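Lantibiotic dehydratase (Microbispora corallina, PDB 5EHK) probably dehydrates serine and threonine residues of the NAI-107 precursor peptide in a tRNA-dependent reaction, installing dehydroamino acids from which lanthionine rings form. Local coordinates at residues S256-F261 with D266-L271; A238-A243 with E279-A284. All coordinates share one frame; numbering follows the deposited sequence.

Contact 1. Residues S256-F261 with D266-L271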
loop_
_atom_site.group_PDB
_atom_site.type_symbol
_atom_site.label_atom_id
_atom_site.label_comp_id
_atom_site.label_asym_id
_atom_site.label_seq_id
_atom_site.Cartn_x
_atom_site.Cartn_y
_atom_site.Cartn_z
ATOM N N SER A 256 -25.609 10.139 49.526
ATOM C CA SER A 256 -26.619 10.687 48.633
ATOM C C SER A 256 -27.280 9.604 47.779
ATOM O O SER A 256 -28.511 9.570 47.659
ATOM C CB SER A 256 -26.026 11.782 47.776
ATOM O OG SER A 256 -25.685 12.870 48.608
ATOM N N VAL A 257 -26.464 8.704 47.225
ATOM C CA VAL A 257 -26.966 7.597 46.401
ATOM C C VAL A 257 -27.873 6.660 47.203
ATOM O O VAL A 257 -28.865 6.143 46.694
ATOM C CB VAL A 257 -25.811 6.795 45.725
ATOM C CG1 VAL A 257 -26.354 5.603 44.943
ATOM C CG2 VAL A 257 -25.001 7.695 44.801
ATOM N N ALA A 258 -27.524 6.452 48.464
ATOM C CA ALA A 258 -28.344 5.648 49.362
ATOM C C ALA A 258 -29.724 6.266 49.575
ATOM O O ALA A 258 -30.722 5.551 49.654
ATOM C CB ALA A 258 -27.644 5.483 50.691
ATOM N N GLN A 259 -29.767 7.591 49.703
ATOM C CA GLN A 259 -31.033 8.297 49.870
ATOM C C GLN A 259 -31.912 8.166 48.631
ATOM O O GLN A 259 -32.950 7.498 48.665
ATOM C CB GLN A 259 -30.787 9.777 50.181
ATOM C CG GLN A 259 -30.308 10.041 51.597
ATOM C CD GLN A 259 -30.212 11.520 51.896
ATOM O OE1 GLN A 259 -30.089 12.338 50.981
ATOM N NE2 GLN A 259 -30.278 11.878 53.177
ATOM N N ARG A 260 -31.464 8.803 47.545
ATOM C CA ARG A 260 -32.136 8.803 46.241
ATOM C C ARG A 260 -32.721 7.443 45.856
ATOM O O ARG A 260 -33.840 7.352 45.358
ATOM C CB ARG A 260 -31.170 9.305 45.150
ATOM C CG ARG A 260 -31.497 8.837 43.724
ATOM C CD ARG A 260 -32.442 9.793 42.996
ATOM N NE ARG A 260 -32.866 9.270 41.701
ATOM C CZ ARG A 260 -33.795 8.328 41.554
ATOM N NH1 ARG A 260 -34.398 7.813 42.615
ATOM N NH2 ARG A 260 -34.135 7.895 40.346
ATOM N N PHE A 261 -31.967 6.385 46.098
ATOM C CA PHE A 261 -32.409 5.048 45.740
ATOM C C PHE A 261 -32.980 4.288 46.946
ATOM O O PHE A 261 -33.289 3.095 46.850
ATOM C CB PHE A 261 -31.252 4.270 45.110
ATOM C CG PHE A 261 -30.825 4.780 43.756
ATOM C CD1 PHE A 261 -31.420 4.299 42.597
ATOM C CD2 PHE A 261 -29.816 5.717 43.639
ATOM C CE1 PHE A 261 -31.023 4.751 41.335
ATOM C CE2 PHE A 261 -29.413 6.175 42.382
ATOM C CZ PHE A 261 -30.018 5.685 41.225
ATOM N N ASP A 266 -24.292 1.611 53.224
ATOM C CA ASP A 266 -23.028 0.874 53.251
ATOM C C ASP A 266 -22.981 -0.120 52.106
ATOM O O ASP A 266 -21.906 -0.404 51.565
ATOM C CB ASP A 266 -22.818 0.136 54.583
ATOM C CG ASP A 266 -21.496 -0.679 54.616
ATOM O OD1 ASP A 266 -21.545 -1.934 54.545
ATOM O OD2 ASP A 266 -20.407 -0.059 54.705
ATOM N N ARG A 267 -24.147 -0.663 51.751
ATOM C CA ARG A 267 -24.252 -1.548 50.595
ATOM C C ARG A 267 -23.833 -0.758 49.359
ATOM O O ARG A 267 -23.263 -1.316 48.418
ATOM C CB ARG A 267 -25.681 -2.057 50.417
ATOM C CG ARG A 267 -25.818 -3.102 49.311
ATOM C CD ARG A 267 -27.268 -3.435 49.018
ATOM N NE ARG A 267 -27.957 -4.028 50.160
ATOM C CZ ARG A 267 -29.276 -4.198 50.225
ATOM N NH1 ARG A 267 -30.050 -3.800 49.220
ATOM N NH2 ARG A 267 -29.825 -4.749 51.302
ATOM N N VAL A 268 -24.102 0.548 49.391
ATOM C CA VAL A 268 -23.695 1.470 48.349
ATOM C C VAL A 268 -22.187 1.687 48.355
ATOM O O VAL A 268 -21.557 1.743 47.301
ATOM C CB VAL A 268 -24.421 2.825 48.513
ATOM C CG1 VAL A 268 -23.764 3.924 47.678
ATOM C CG2 VAL A 268 -25.889 2.671 48.162
ATOM N N THR A 269 -21.615 1.840 49.542
ATOM C CA THR A 269 -20.167 1.996 49.676
ATOM C C THR A 269 -19.414 0.772 49.144
ATOM O O THR A 269 -18.316 0.904 48.594
ATOM C CB THR A 269 -19.755 2.358 51.124
ATOM O OG1 THR A 269 -20.110 3.723 51.386
ATOM C CG2 THR A 269 -18.261 2.201 51.327
ATOM N N GLY A 270 -20.011 -0.409 49.272
ATOM C CA GLY A 270 -19.417 -1.602 48.694
ATOM C C GLY A 270 -19.508 -1.594 47.171
ATOM O O GLY A 270 -18.731 -2.264 46.467
ATOM N N LEU A 271 -20.460 -0.817 46.657
ATOM C CA LEU A 271 -20.593 -0.616 45.222
ATOM C C LEU A 271 -19.487 0.318 44.730
ATOM O O LEU A 271 -18.806 0.011 43.751
ATOM C CB LEU A 271 -21.974 -0.049 44.880
ATOM C CG LEU A 271 -22.318 -0.130 43.397
ATOM C CD1 LEU A 271 -21.780 -1.429 42.803
ATOM C CD2 LEU A 271 -23.818 -0.010 43.184
#
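Val257, which meets Val268 across this contact, presents its carbonyl oxygen to two parts of Phe261: the backbone amide donates to it (Phe261 N to Val257 O 3.2 Å), and the aromatic ring brings its edge up with the oxygen in the ring plane. Both approaches come from within 256-261, and the contact itself is wholly apolar, with no hydrogen bond crossing to 266-271. A single branched residue does the work on the second helix. Val268 is a fork whose two methyls are shared between two neighbours. CG1, placed anti to the backbone N by a chi1 of 165°, leans on the branch point of Val257, at 4.0 Å from Val268 CG1 to Val257 CB, and also brushes Val257 CG1. The other prong, CG2, lies over the backbone of the facing helix: Val268 CG2 is 4.0 Å from Ala258 CA and only slightly farther from the amide nitrogen and CB of that residue. With a methyl as its whole side chain, Ala258 lets the helices come close, its CA lying 6.3 Å from that of Val268. Val257 also has its CG1 anti to the backbone N (chi1 177°), which sends this methyl toward Val268, while the residue packs elsewhere on Val236 and Ile240 of helix 235-243. On the Val268 side, Gly270 N bonds to Asp266 O (3.0 Å). Ala254, one turn before Ala258 on helix 250-260, extends the apolar surface met by Val268. The two helices, with four residues between the segments, pack as a pair consistent with the helix-turn-helix part of a winged-helix, PqqD-like RiPP recognition element, as in lantibiotic dehydratases whose leader peptide binds there.

Contact 2. Residues A238-A243 with E279-A284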
loop_
_atom_site.group_PDB
_atom_site.type_symbol
_atom_site.label_atom_id
_atom_site.label_comp_id
_atom_site.label_asym_id
_atom_site.label_seq_id
_atom_site.Cartn_x
_atom_site.Cartn_y
_atom_site.Cartn_z
ATOM N N ALA A 238 -25.196 4.337 37.137
ATOM C CA ALA A 238 -25.177 5.566 36.335
ATOM C C ALA A 238 -25.188 6.838 37.188
ATOM O O ALA A 238 -24.495 7.819 36.858
ATOM C CB ALA A 238 -26.320 5.585 35.356
ATOM N N GLU A 239 -25.945 6.803 38.288
ATOM C CA GLU A 239 -26.020 7.923 39.233
ATOM C C GLU A 239 -24.676 8.171 39.909
ATOM O O GLU A 239 -24.285 9.321 40.160
ATOM C CB GLU A 239 -27.082 7.652 40.301
ATOM C CG GLU A 239 -27.343 8.828 41.230
ATOM C CD GLU A 239 -28.227 9.885 40.603
ATOM O OE1 GLU A 239 -28.874 9.579 39.583
ATOM O OE2 GLU A 239 -28.255 11.028 41.109
ATOM N N ILE A 240 -23.979 7.080 40.213
ATOM C CA ILE A 240 -22.687 7.161 40.864
ATOM C C ILE A 240 -21.732 7.871 39.924
ATOM O O ILE A 240 -21.111 8.884 40.282
ATOM C CB ILE A 240 -22.162 5.756 41.218
ATOM C CG1 ILE A 240 -22.931 5.197 42.424
ATOM C CG2 ILE A 240 -20.677 5.806 41.508
ATOM C CD1 ILE A 240 -22.565 3.793 42.815
ATOM N N LEU A 241 -21.652 7.353 38.701
ATOM C CA LEU A 241 -20.745 7.899 37.700
ATOM C C LEU A 241 -21.008 9.380 37.399
ATOM O O LEU A 241 -20.074 10.148 37.234
ATOM C CB LEU A 241 -20.788 7.068 36.422
ATOM C CG LEU A 241 -20.212 5.660 36.571
ATOM C CD1 LEU A 241 -20.265 4.888 35.240
ATOM C CD2 LEU A 241 -18.810 5.690 37.144
ATOM N N GLY A 242 -22.266 9.790 37.352
ATOM C CA GLY A 242 -22.578 11.178 37.059
ATOM C C GLY A 242 -22.218 12.120 38.190
ATOM O O GLY A 242 -21.747 13.228 37.966
ATOM N N ALA A 243 -22.449 11.690 39.420
ATOM C CA ALA A 243 -22.128 12.528 40.572
ATOM C C ALA A 243 -20.618 12.613 40.791
ATOM O O ALA A 243 -20.103 13.588 41.347
ATOM C CB ALA A 243 -22.805 11.989 41.802
ATOM N N GLU A 279 -11.790 -0.170 38.194
ATOM C CA GLU A 279 -11.289 1.057 37.607
ATOM C C GLU A 279 -12.359 1.834 36.856
ATOM O O GLU A 279 -12.045 2.571 35.938
ATOM C CB GLU A 279 -10.075 0.790 36.720
ATOM C CG GLU A 279 -8.789 0.775 37.506
ATOM C CD GLU A 279 -7.584 0.567 36.638
ATOM O OE1 GLU A 279 -7.732 -0.085 35.585
ATOM O OE2 GLU A 279 -6.493 1.043 37.014
ATOM N N LEU A 280 -13.623 1.642 37.229
ATOM C CA LEU A 280 -14.693 2.512 36.761
ATOM C C LEU A 280 -14.597 3.804 37.569
ATOM O O LEU A 280 -15.073 4.857 37.146
ATOM C CB LEU A 280 -16.062 1.870 36.988
ATOM C CG LEU A 280 -16.423 0.604 36.209
ATOM C CD1 LEU A 280 -17.917 0.409 36.180
ATOM C CD2 LEU A 280 -15.879 0.670 34.815
ATOM N N LEU A 281 -14.003 3.710 38.755
ATOM C CA LEU A 281 -13.691 4.889 39.551
ATOM C C LEU A 281 -12.201 4.963 39.816
ATOM O O LEU A 281 -11.497 3.962 39.712
ATOM C CB LEU A 281 -14.453 4.913 40.869
ATOM C CG LEU A 281 -15.940 5.221 40.795
ATOM C CD1 LEU A 281 -16.606 4.855 42.114
ATOM C CD2 LEU A 281 -16.134 6.688 40.481
ATOM N N ILE A 282 -11.724 6.167 40.104
ATOM C CA ILE A 282 -10.329 6.402 40.434
ATOM C C ILE A 282 -10.288 7.113 41.775
ATOM O O ILE A 282 -10.841 8.214 41.898
ATOM C CB ILE A 282 -9.667 7.309 39.400
ATOM C CG1 ILE A 282 -9.648 6.624 38.029
ATOM C CG2 ILE A 282 -8.272 7.679 39.857
ATOM C CD1 ILE A 282 -9.038 7.458 36.915
ATOM N N THR A 283 -9.663 6.485 42.777
ATOM C CA THR A 283 -9.602 7.082 44.120
ATOM C C THR A 283 -8.452 8.068 44.172
ATOM O O THR A 283 -7.515 7.957 43.380
ATOM C CB THR A 283 -9.453 6.029 45.257
ATOM O OG1 THR A 283 -8.128 5.479 45.245
ATOM C CG2 THR A 283 -10.447 4.901 45.075
ATOM N N ALA A 284 -8.532 9.041 45.077
ATOM C CA ALA A 284 -7.458 10.021 45.236
ATOM C C ALA A 284 -6.182 9.355 45.760
ATOM O O ALA A 284 -5.087 9.902 45.640
ATOM C CB ALA A 284 -7.889 11.146 46.158
#
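Leu281 spreads its two methyls over adjacent residues of helix 235-243, one to each. Its CD1 meets the branch methyl of Ile240 (Leu281 CD1 to Ile240 CG2 4.2 Å), and its CD2 lies a looser 4.4 Å from CD2 of Leu241. The same Leu241 methyl also sits against backbone: Leu241 CD2 is 3.8 Å from Leu280 O, a van der Waals touch of a methyl on a carbonyl. Leu241 gets there by reaching, for a chi1 of -68° sets its CG beside the backbone N, and from there the CD2 branch is the methyl that arrives at 279-284, although the CA atoms of Leu241 and Leu281 remain 7.9 Å apart. In the next shell, Met275 of helix 267-278 packs on both Ile240 and Leu281, and Ile209 of strand 208-212 does the same for Leu241 and Leu280. The chain leaves helix 267-278 at Glu279, whose positive phi (67°) turns it into the strand that follows. Backbone hydrogen bonds between Ile282 and Gln197 and between Ala284 and Thr195 then fix strand 281-283 as an outer member of a small antiparallel sheet beside strand 195-198, with helix 235-243 packed against its beginning.

Both contacts are small, buried and aliphatic, and neither has a hydrogen bond across it; what separates them is the kind of element joined. Contact 1 pairs two consecutive helices, its centre about 41 Å from the centre of the chain, whereas contact 2, closer in at about 29 Å between the same kinds of centre, sets a helix against the start of a strand and includes a backbone carbonyl among its partners. Helix 267-278 runs from one into the other, leading directly to strand 281-283. The two also touch: Leu271 packs on Ile240, and Glu239 on the Phe261 ring. With centres about 13 Å apart, they are probably adjoining parts of one winged-helix-like unit.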